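Local coordinates for protein mariner Mos1 transposase (Drosophila mauritiana, PDB 4MDB) that cuts the Mos1 transposon out of DNA and pastes it in elsewhere, using two divalent metal ions bound in an RNase H-like catalytic domain, at residues V33-N44 with G68-D78. The protein carries 1 engineered substitution. Numbering follows the deposited sequence. Where two conformers were deposited one is given.
Sequences VTGDEKWIFFVN and GKKTMLCVWWD. Unlike the reference sequence in segment 33-44: N44 (reference Ser). With MG (magnesium ion), chain D; MG (magnesium ion), chain C; RLT (N-(4-fluorobenzyl)-5-hydroxy-1-methyl-2-(1-methyl-1-{[(5-methyl-1,3,4-oxadiazol-2-yl)carbonyl]amino}ethyl)-6-oxo-1,6-di hydropyrimidine-4-carboxamide), chain B.
L73 O is gripped twice from strand 33-42: K38 N donates a hydrogen bond of 2.8 Å, and E37 CA makes a C-H contact at 3.1 Å. L73 N returns a bond to K38 O, and similar antiparallel hydrogen-bonded pairs join T34 to W77, D36 to V75 and I40 to T71, pairing the first two strands of the RNase H-fold sheet. Its worked lesson is how a paired backbone presents a catalytic carboxylate. With CG anti to the backbone N (chi1 -168°), D36 spreads its carboxylate between two magnesium ions, OD1 at 2.1 Å from one and OD2 at 1.9 Å from the other; D129 and D164 each share one of them, and the inhibitor raltegravir bridges both. On the same face T34 lays CG2 over the five-membered ring of W77, 3.9 Å from its centroid, while W77 NE1 reaches S163. On the other face the W39 indole is clasped between two side chains: extended K70 sets NZ over the five-membered ring, a cation-pi contact of 3.7 Å, and M72, in one of its two conformers, rests CE against the opposite side. The backbone O of E37 accepts a bond from each of two waters, one on each magnesium; OE2 takes a further water on the OD1-bound magnesium, and OE1 bonds H134. Backbone pairing thus anchors D36, while E37 probably orders both metals' water shells.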
ATOM      1  N   VAL A  33       4.534   6.328  -2.841  1.00 11.14           N
ATOM      2  CA  VAL A  33       3.729   6.244  -1.669  1.00 10.55           C
ATOM      3  C   VAL A  33       2.762   5.087  -1.976  1.00 10.70           C
ATOM      4  O   VAL A  33       2.131   5.038  -3.042  1.00 11.84           O
ATOM      5  CB  VAL A  33       2.933   7.557  -1.495  1.00 11.98           C
ATOM      6  CG1 VAL A  33       1.841   7.471  -0.436  1.00 13.57           C
ATOM      7  CG2 VAL A  33       3.870   8.726  -1.198  1.00 12.34           C
ATOM      8  N   THR A  34       2.635   4.203  -0.999  1.00  9.72           N
ATOM      9  CA  THR A  34       1.814   2.992  -1.218  1.00 10.01           C
ATOM     10  C   THR A  34       0.904   2.758  -0.067  1.00 10.73           C
ATOM     11  O   THR A  34       1.181   3.175   1.060  1.00 11.18           O
ATOM     12  CB  THR A  34       2.707   1.821  -1.633  1.00 11.01           C
ATOM     13  OG1 THR A  34       1.947   0.723  -2.159  1.00 10.84           O
ATOM     14  CG2 THR A  34       3.496   1.246  -0.488  1.00 11.23           C
ATOM     15  N   GLY A  35      -0.134   1.946  -0.271  1.00 10.50           N
ATOM     16  CA  GLY A  35      -1.055   1.673   0.813  1.00 11.06           C
ATOM     17  C   GLY A  35      -1.995   0.572   0.489  1.00 13.28           C
ATOM     18  O   GLY A  35      -2.140   0.135  -0.677  1.00 12.90           O
ATOM     19  N   ASP A  36      -2.674   0.131   1.520  1.00 11.05           N
ATOM     20  CA  ASP A  36      -3.607  -1.037   1.387  1.00 11.73           C
ATOM     21  C   ASP A  36      -4.360  -1.153   2.734  1.00 13.59           C
ATOM     22  O   ASP A  36      -3.983  -0.588   3.782  1.00 11.93           O
ATOM     23  CB  ASP A  36      -2.825  -2.325   1.157  1.00 12.30           C
ATOM     24  CG  ASP A  36      -3.680  -3.507   0.715  1.00 12.26           C
ATOM     25  OD1 ASP A  36      -4.667  -3.251   0.018  1.00 11.39           O
ATOM     26  OD2 ASP A  36      -3.215  -4.621   1.109  1.00 11.32           O
ATOM     27  N   GLU A  37      -5.442  -1.946   2.681  1.00 13.36           N
ATOM     28  CA  GLU A  37      -6.333  -2.219   3.793  1.00 14.64           C
ATOM     29  C   GLU A  37      -6.119  -3.645   4.290  1.00 15.33           C
ATOM     30  O   GLU A  37      -5.893  -4.561   3.501  1.00 14.80           O
ATOM     31  CB  GLU A  37      -7.779  -2.057   3.288  1.00 14.58           C
ATOM     32  CG  GLU A  37      -8.158  -0.672   2.822  1.00 15.90           C
ATOM     33  CD  GLU A  37      -7.998  -0.413   1.301  1.00 18.18           C
ATOM     34  OE1 GLU A  37      -8.628   0.575   0.793  1.00 20.65           O
ATOM     35  OE2 GLU A  37      -7.248  -1.191   0.648  1.00 19.52           O
ATOM     36  N   LYS A  38      -6.244  -3.849   5.585  1.00 16.54           N
ATOM     37  CA  LYS A  38      -6.230  -5.190   6.220  1.00 17.77           C
ATOM     38  C   LYS A  38      -7.164  -5.232   7.431  1.00 17.30           C
ATOM     39  O   LYS A  38      -7.188  -4.295   8.212  1.00 16.76           O
ATOM     40  CB  LYS A  38      -4.811  -5.510   6.686  1.00 21.46           C
ATOM     41  CG  LYS A  38      -4.614  -6.774   7.492  1.00 25.56           C
ATOM     42  CD  LYS A  38      -3.154  -7.096   7.662  1.00 26.99           C
ATOM     43  CE  LYS A  38      -2.916  -8.357   8.497  1.00 31.10           C
ATOM     44  NZ  LYS A  38      -3.547  -9.557   7.856  1.00 30.74           N
ATOM     45  N   TRP A  39      -7.900  -6.320   7.605  1.00 18.92           N
ATOM     46  CA  TRP A  39      -8.700  -6.506   8.790  1.00 21.60           C
ATOM     47  C   TRP A  39      -7.850  -6.884   9.983  1.00 21.23           C
ATOM     48  O   TRP A  39      -6.961  -7.716   9.876  1.00 21.11           O
ATOM     49  CB  TRP A  39      -9.730  -7.660   8.547  1.00 21.95           C
ATOM     50  CG  TRP A  39     -10.875  -7.418   7.612  1.00 25.37           C
ATOM     51  CD1 TRP A  39     -11.092  -8.050   6.405  1.00 27.67           C
ATOM     52  CD2 TRP A  39     -11.983  -6.533   7.816  1.00 25.03           C
ATOM     53  NE1 TRP A  39     -12.284  -7.590   5.849  1.00 30.10           N
ATOM     54  CE2 TRP A  39     -12.845  -6.662   6.687  1.00 25.24           C
ATOM     55  CE3 TRP A  39     -12.330  -5.615   8.832  1.00 24.94           C
ATOM     56  CZ2 TRP A  39     -14.046  -5.932   6.573  1.00 27.21           C
ATOM     57  CZ3 TRP A  39     -13.518  -4.862   8.699  1.00 27.26           C
ATOM     58  CH2 TRP A  39     -14.365  -5.043   7.586  1.00 25.79           C
ATOM     59  N   ILE A  40      -8.184  -6.334  11.153  1.00 24.14           N
ATOM     60  CA  ILE A  40      -7.573  -6.697  12.402  1.00 21.78           C
ATOM     61  C   ILE A  40      -8.769  -7.056  13.327  1.00 23.09           C
ATOM     62  O   ILE A  40      -9.805  -6.357  13.336  1.00 24.77           O
ATOM     63  CB  ILE A  40      -6.745  -5.586  13.059  1.00 24.62           C
ATOM     64  CG1 ILE A  40      -5.638  -5.082  12.094  1.00 23.63           C
ATOM     65  CG2 ILE A  40      -6.240  -6.147  14.409  1.00 24.85           C
ATOM     66  CD1 ILE A  40      -4.848  -3.936  12.686  1.00 23.36           C
ATOM     67  N   PHE A  41      -8.638  -8.202  13.987  1.00 28.17           N
ATOM     68  CA  PHE A  41      -9.723  -8.831  14.756  1.00 32.69           C
ATOM     69  C   PHE A  41      -9.547  -8.593  16.269  1.00 37.99           C
ATOM     70  O   PHE A  41      -8.419  -8.510  16.750  1.00 36.51           O
ATOM     71  CB  PHE A  41      -9.777 -10.350  14.487  1.00 34.48           C
ATOM     72  CG  PHE A  41      -9.946 -10.700  13.024  1.00 37.53           C
ATOM     73  CD1 PHE A  41      -8.835 -10.757  12.171  1.00 38.74           C
ATOM     74  CD2 PHE A  41     -11.208 -10.925  12.481  1.00 41.81           C
ATOM     75  CE1 PHE A  41      -8.990 -11.060  10.810  1.00 41.03           C
ATOM     76  CE2 PHE A  41     -11.359 -11.225  11.131  1.00 41.52           C
ATOM     77  CZ  PHE A  41     -10.255 -11.281  10.296  1.00 40.42           C
ATOM     78  N   PHE A  42     -10.665  -8.490  16.990  1.00 43.46           N
ATOM     79  CA  PHE A  42     -10.668  -8.277  18.453  1.00 51.79           C
ATOM     80  C   PHE A  42     -11.995  -8.717  19.061  1.00 56.46           C
ATOM     81  O   PHE A  42     -13.051  -8.297  18.585  1.00 63.77           O
ATOM     82  CB  PHE A  42     -10.362  -6.794  18.804  1.00 53.86           C
ATOM     83  CG  PHE A  42     -11.503  -5.825  18.565  1.00 56.04           C
ATOM     84  CD1 PHE A  42     -12.465  -5.599  19.561  1.00 61.63           C
ATOM     85  CD2 PHE A  42     -11.596  -5.111  17.371  1.00 54.42           C
ATOM     86  CE1 PHE A  42     -13.513  -4.714  19.352  1.00 57.60           C
ATOM     87  CE2 PHE A  42     -12.635  -4.216  17.161  1.00 54.76           C
ATOM     88  CZ  PHE A  42     -13.588  -4.018  18.156  1.00 57.62           C
ATOM     89  N   VAL A  43     -11.929  -9.539  20.102  1.00 63.83           N
ATOM     90  CA  VAL A  43     -13.148 -10.024  20.737  1.00 63.21           C
ATOM     91  C   VAL A  43     -13.679  -9.118  21.850  1.00 71.07           C
ATOM     92  O   VAL A  43     -12.912  -8.533  22.637  1.00 71.57           O
ATOM     93  CB  VAL A  43     -13.044 -11.477  21.203  1.00 60.52           C
ATOM     94  CG1 VAL A  43     -14.419 -12.087  21.391  1.00 57.51           C
ATOM     95  CG2 VAL A  43     -12.282 -12.315  20.210  1.00 59.38           C
ATOM     96  N   ASN A  44     -15.007  -9.010  21.877  1.00 75.14           N
ATOM     97  CA  ASN A  44     -15.779  -8.343  22.930  1.00 78.23           C
ATOM     98  C   ASN A  44     -15.774  -9.222  24.167  1.00 72.36           C
ATOM     99  O   ASN A  44     -15.162 -10.291  24.176  1.00 71.14           O
ATOM    100  CB  ASN A  44     -17.237  -8.124  22.509  1.00 20.00           C
ATOM    101  CG  ASN A  44     -17.520  -6.724  21.991  1.00 20.00           C
ATOM    102  OD1 ASN A  44     -16.681  -6.109  21.376  1.00 20.00           O
ATOM    103  ND2 ASN A  44     -18.732  -6.238  22.220  1.00 20.00           N
ATOM    104  N   GLY A  68     -15.918 -11.611  18.253  1.00 76.19           N
ATOM    105  CA  GLY A  68     -16.269 -11.798  16.840  1.00 73.04           C
ATOM    106  C   GLY A  68     -16.280 -10.467  16.049  1.00 58.71           C
ATOM    107  O   GLY A  68     -16.975 -10.352  15.050  1.00 65.88           O
ATOM    108  N   LYS A  69     -15.493  -9.484  16.480  1.00 49.55           N
ATOM    109  CA  LYS A  69     -15.485  -8.178  15.825  1.00 45.47           C
ATOM    110  C   LYS A  69     -14.151  -7.911  15.111  1.00 39.11           C
ATOM    111  O   LYS A  69     -13.141  -8.567  15.376  1.00 35.34           O
ATOM    112  CB  LYS A  69     -15.782  -7.056  16.824  1.00 50.31           C
ATOM    113  CG  LYS A  69     -17.273  -6.855  17.080  1.00 53.40           C
ATOM    114  CD  LYS A  69     -17.533  -5.576  17.851  1.00 56.16           C
ATOM    115  CE  LYS A  69     -18.860  -4.944  17.467  1.00 56.58           C
ATOM    116  NZ  LYS A  69     -18.933  -3.570  18.041  1.00 55.92           N
ATOM    117  N   LYS A  70     -14.191  -6.953  14.191  1.00 35.92           N
ATOM    118  CA  LYS A  70     -13.009  -6.584  13.423  1.00 30.22           C
ATOM    119  C   LYS A  70     -13.049  -5.150  12.992  1.00 27.75           C
ATOM    120  O   LYS A  70     -14.112  -4.578  12.771  1.00 28.46           O
ATOM    121  CB  LYS A  70     -12.859  -7.519  12.245  1.00 26.98           C
ATOM    122  CG  LYS A  70     -14.057  -7.491  11.328  1.00 33.41           C
ATOM    123  CD  LYS A  70     -13.974  -8.522  10.217  1.00 35.89           C
ATOM    124  CE  LYS A  70     -15.131  -8.375   9.255  1.00 35.26           C
ATOM    125  NZ  LYS A  70     -14.784  -9.083   8.007  1.00 38.37           N
ATOM    126  N   THR A  71     -11.855  -4.573  12.810  1.00 25.15           N
ATOM    127  CA  THR A  71     -11.679  -3.214  12.391  1.00 24.82           C
ATOM    128  C   THR A  71     -10.713  -3.238  11.185  1.00 22.50           C
ATOM    129  O   THR A  71      -9.809  -4.019  11.137  1.00 26.12           O
ATOM    130  CB  THR A  71     -11.096  -2.331  13.515  1.00 27.31           C
ATOM    131  OG1 THR A  71     -10.753  -1.043  13.017  1.00 34.30           O
ATOM    132  CG2 THR A  71      -9.866  -2.990  14.151  1.00 28.46           C
ATOM    133  N   MET A  72     -10.979  -2.388  10.223  0.50 21.38           N
ATOM    134  CA  MET A  72     -10.124  -2.299   9.072  0.50 18.49           C
ATOM    135  C   MET A  72      -9.033  -1.266   9.319  0.50 18.41           C
ATOM    136  O   MET A  72      -9.285  -0.100   9.644  0.50 20.93           O
ATOM    137  CB  MET A  72     -10.932  -1.905   7.864  0.50 16.94           C
ATOM    138  CG  MET A  72     -10.224  -2.203   6.572  0.50 15.64           C
ATOM    139  SD  MET A  72     -11.202  -1.899   5.097  0.50 15.12           S
ATOM    140  CE  MET A  72     -12.420  -3.164   5.382  0.50 15.48           C
ATOM    141  N   LEU A  73      -7.815  -1.722   9.117  1.00 19.67           N
ATOM    142  CA  LEU A  73      -6.641  -0.843   9.065  1.00 15.35           C
ATOM    143  C   LEU A  73      -6.501  -0.408   7.625  1.00 13.60           C
ATOM    144  O   LEU A  73      -6.425  -1.270   6.706  1.00 13.47           O
ATOM    145  CB  LEU A  73      -5.419  -1.517   9.551  1.00 14.35           C
ATOM    146  CG  LEU A  73      -4.059  -0.864   9.363  1.00 14.78           C
ATOM    147  CD1 LEU A  73      -3.929   0.419  10.147  1.00 16.77           C
ATOM    148  CD2 LEU A  73      -3.013  -1.836   9.741  1.00 16.92           C
ATOM    149  N   CYS A  74      -6.330   0.900   7.433  1.00 14.09           N
ATOM    150  CA  CYS A  74      -6.053   1.488   6.115  1.00 14.20           C
ATOM    151  C   CYS A  74      -4.772   2.264   6.320  1.00 14.26           C
ATOM    152  O   CYS A  74      -4.754   3.195   7.108  1.00 15.25           O
ATOM    153  CB  CYS A  74      -7.146   2.414   5.719  1.00 14.39           C
ATOM    154  SG  CYS A  74      -8.816   1.657   5.787  1.00 16.92           S
ATOM    155  N   VAL A  75      -3.717   1.912   5.620  1.00 12.99           N
ATOM    156  CA  VAL A  75      -2.454   2.589   5.928  1.00 12.48           C
ATOM    157  C   VAL A  75      -1.722   2.916   4.645  1.00 13.27           C
ATOM    158  O   VAL A  75      -1.724   2.143   3.689  1.00 12.88           O
ATOM    159  CB  VAL A  75      -1.580   1.690   6.873  1.00 12.90           C
ATOM    160  CG1 VAL A  75      -1.358   0.302   6.263  1.00 14.06           C
ATOM    161  CG2 VAL A  75      -0.219   2.258   7.142  1.00 13.10           C
ATOM    162  N   TRP A  76      -0.969   3.993   4.717  1.00 12.27           N
ATOM    163  CA  TRP A  76      -0.158   4.508   3.603  1.00 11.97           C
ATOM    164  C   TRP A  76       1.232   4.845   4.108  1.00 12.03           C
ATOM    165  O   TRP A  76       1.371   5.384   5.180  1.00 13.34           O
ATOM    166  CB  TRP A  76      -0.773   5.711   2.900  1.00 10.84           C
ATOM    167  CG  TRP A  76      -2.112   5.463   2.343  1.00 11.52           C
ATOM    168  CD1 TRP A  76      -2.399   5.048   1.069  1.00 12.31           C
ATOM    169  CD2 TRP A  76      -3.370   5.462   3.041  1.00 12.24           C
ATOM    170  NE1 TRP A  76      -3.753   4.845   0.911  1.00 12.98           N
ATOM    171  CE2 TRP A  76      -4.361   5.136   2.109  1.00 12.22           C
ATOM    172  CE3 TRP A  76      -3.759   5.808   4.362  1.00 13.37           C
ATOM    173  CZ2 TRP A  76      -5.716   5.044   2.462  1.00 14.09           C
ATOM    174  CZ3 TRP A  76      -5.100   5.697   4.710  1.00 13.57           C
ATOM    175  CH2 TRP A  76      -6.040   5.331   3.756  1.00 14.21           C
ATOM    176  N   TRP A  77       2.238   4.537   3.291  1.00 10.66           N
ATOM    177  CA  TRP A  77       3.629   4.607   3.708  1.00 10.53           C
ATOM    178  C   TRP A  77       4.575   4.750   2.558  1.00 11.06           C
ATOM    179  O   TRP A  77       4.186   4.549   1.413  1.00 11.66           O
ATOM    180  CB  TRP A  77       3.997   3.436   4.573  1.00 10.12           C
ATOM    181  CG  TRP A  77       3.870   2.069   3.895  1.00 10.49           C
ATOM    182  CD1 TRP A  77       2.714   1.430   3.605  1.00 11.10           C
ATOM    183  CD2 TRP A  77       4.931   1.212   3.443  1.00 10.69           C
ATOM    184  NE1 TRP A  77       2.982   0.208   3.021  1.00 10.29           N
ATOM    185  CE2 TRP A  77       4.330   0.033   2.933  1.00 10.93           C
ATOM    186  CE3 TRP A  77       6.312   1.288   3.464  1.00 10.93           C
ATOM    187  CZ2 TRP A  77       5.103  -1.024   2.397  1.00 12.10           C
ATOM    188  CZ3 TRP A  77       7.066   0.246   3.005  1.00 11.51           C
ATOM    189  CH2 TRP A  77       6.466  -0.912   2.465  1.00 11.60           C
ATOM    190  N   ASP A  78       5.815   5.139   2.848  1.00 11.93           N
ATOM    191  CA  ASP A  78       6.859   5.222   1.869  1.00 12.53           C
ATOM    192  C   ASP A  78       8.174   4.753   2.470  1.00 11.38           C
ATOM    193  O   ASP A  78       8.187   4.121   3.520  1.00 10.85           O
ATOM    194  CB  ASP A  78       6.886   6.623   1.259  1.00 12.33           C
ATOM    195  CG  ASP A  78       7.450   7.698   2.257  1.00 13.91           C
ATOM    196  OD1 ASP A  78       7.814   7.325   3.373  1.00 14.42           O
ATOM    197  OD2 ASP A  78       7.686   8.844   1.812  1.00 15.98           O
TER
HETATM  198 MG    MG D 403      -6.000  -4.586  -0.848  1.00 13.35          MG
HETATM  199 MG    MG C 402      -3.450  -6.526   0.864  1.00 13.34          MG
HETATM  200  CAA RLT B 401      -8.687  -8.921  -8.480  1.00 50.49           C
HETATM  201  CAB RLT B 401      -4.183 -10.952  -0.134  1.00 24.29           C
HETATM  202  CAC RLT B 401      -5.471 -12.171  -2.626  1.00 27.77           C
HETATM  203  CAD RLT B 401      -7.379 -11.918  -0.661  1.00 31.69           C
HETATM  204  OAE RLT B 401      -7.345  -5.744  -1.868  1.00 16.88           O
HETATM  205  OAF RLT B 401      -6.264 -10.057  -4.621  1.00 44.73           O
HETATM  206  OAG RLT B 401      -3.682  -8.569   0.366  1.00 18.36           O
HETATM  207  OAH RLT B 401      -4.969  -6.395  -0.500  1.00 18.02           O
HETATM  208  FAI RLT B 401      -9.266  -6.299  -8.768  1.00 42.41           F
HETATM  209  CAJ RLT B 401      -8.297  -6.043  -6.595  1.00 36.53           C
HETATM  210  CAK RLT B 401     -10.578  -6.722  -6.803  1.00 35.20           C
HETATM  211  CAL RLT B 401      -8.409  -6.113  -5.191  1.00 35.68           C
HETATM  212  CAM RLT B 401     -10.699  -6.793  -5.408  1.00 35.15           C
HETATM  213  CAN RLT B 401      -9.793  -6.601  -3.083  1.00 32.82           C
HETATM  214  NAO RLT B 401     -10.197 -10.016  -6.589  1.00 56.22           N
HETATM  215  NAP RLT B 401      -9.804 -10.499  -5.312  1.00 58.65           N
HETATM  216  NAQ RLT B 401      -6.998  -9.168  -2.046  1.00 24.14           N
HETATM  217  NAR RLT B 401      -8.694  -7.455  -2.614  1.00 28.32           N
HETATM  218  NAS RLT B 401      -7.681 -11.150  -3.114  1.00 34.50           N
HETATM  219  OAT RLT B 401      -7.980  -9.681  -6.385  1.00 52.76           O
HETATM  220  CAU RLT B 401      -7.538  -6.897  -2.145  1.00 25.60           C
HETATM  221  CAV RLT B 401      -7.376 -10.481  -4.262  1.00 43.29           C
HETATM  222  CAW RLT B 401      -9.062  -9.548  -7.171  1.00 49.86           C
HETATM  223  CAX RLT B 401      -9.388  -6.352  -7.411  1.00 38.08           C
HETATM  224  CAY RLT B 401      -9.629  -6.488  -4.581  1.00 32.73           C
HETATM  225  CAZ RLT B 401      -5.497  -7.580  -0.840  1.00 19.90           C
HETATM  226  CBA RLT B 401      -8.469 -10.248  -5.239  1.00 49.40           C
HETATM  227  CBB RLT B 401      -6.617  -7.875  -1.715  1.00 23.01           C
HETATM  228  CBC RLT B 401      -6.262 -10.223  -1.609  1.00 23.27           C
HETATM  229  CBD RLT B 401      -4.687  -8.689  -0.401  1.00 22.31           C
HETATM  230  NBE RLT B 401      -5.126  -9.974  -0.764  1.00 28.46           N
HETATM  231  CBF RLT B 401      -6.807 -11.666  -2.084  1.00 29.64           C
HETATM  232  O   HOH W   1      -4.514  -6.724   2.600  1.00 15.01           O
HETATM  233  O   HOH W   2      -7.352  -3.042  -1.169  1.00 14.80           O
HETATM  234  O   HOH W   3      -6.982  -4.845   0.985  1.00 14.76           O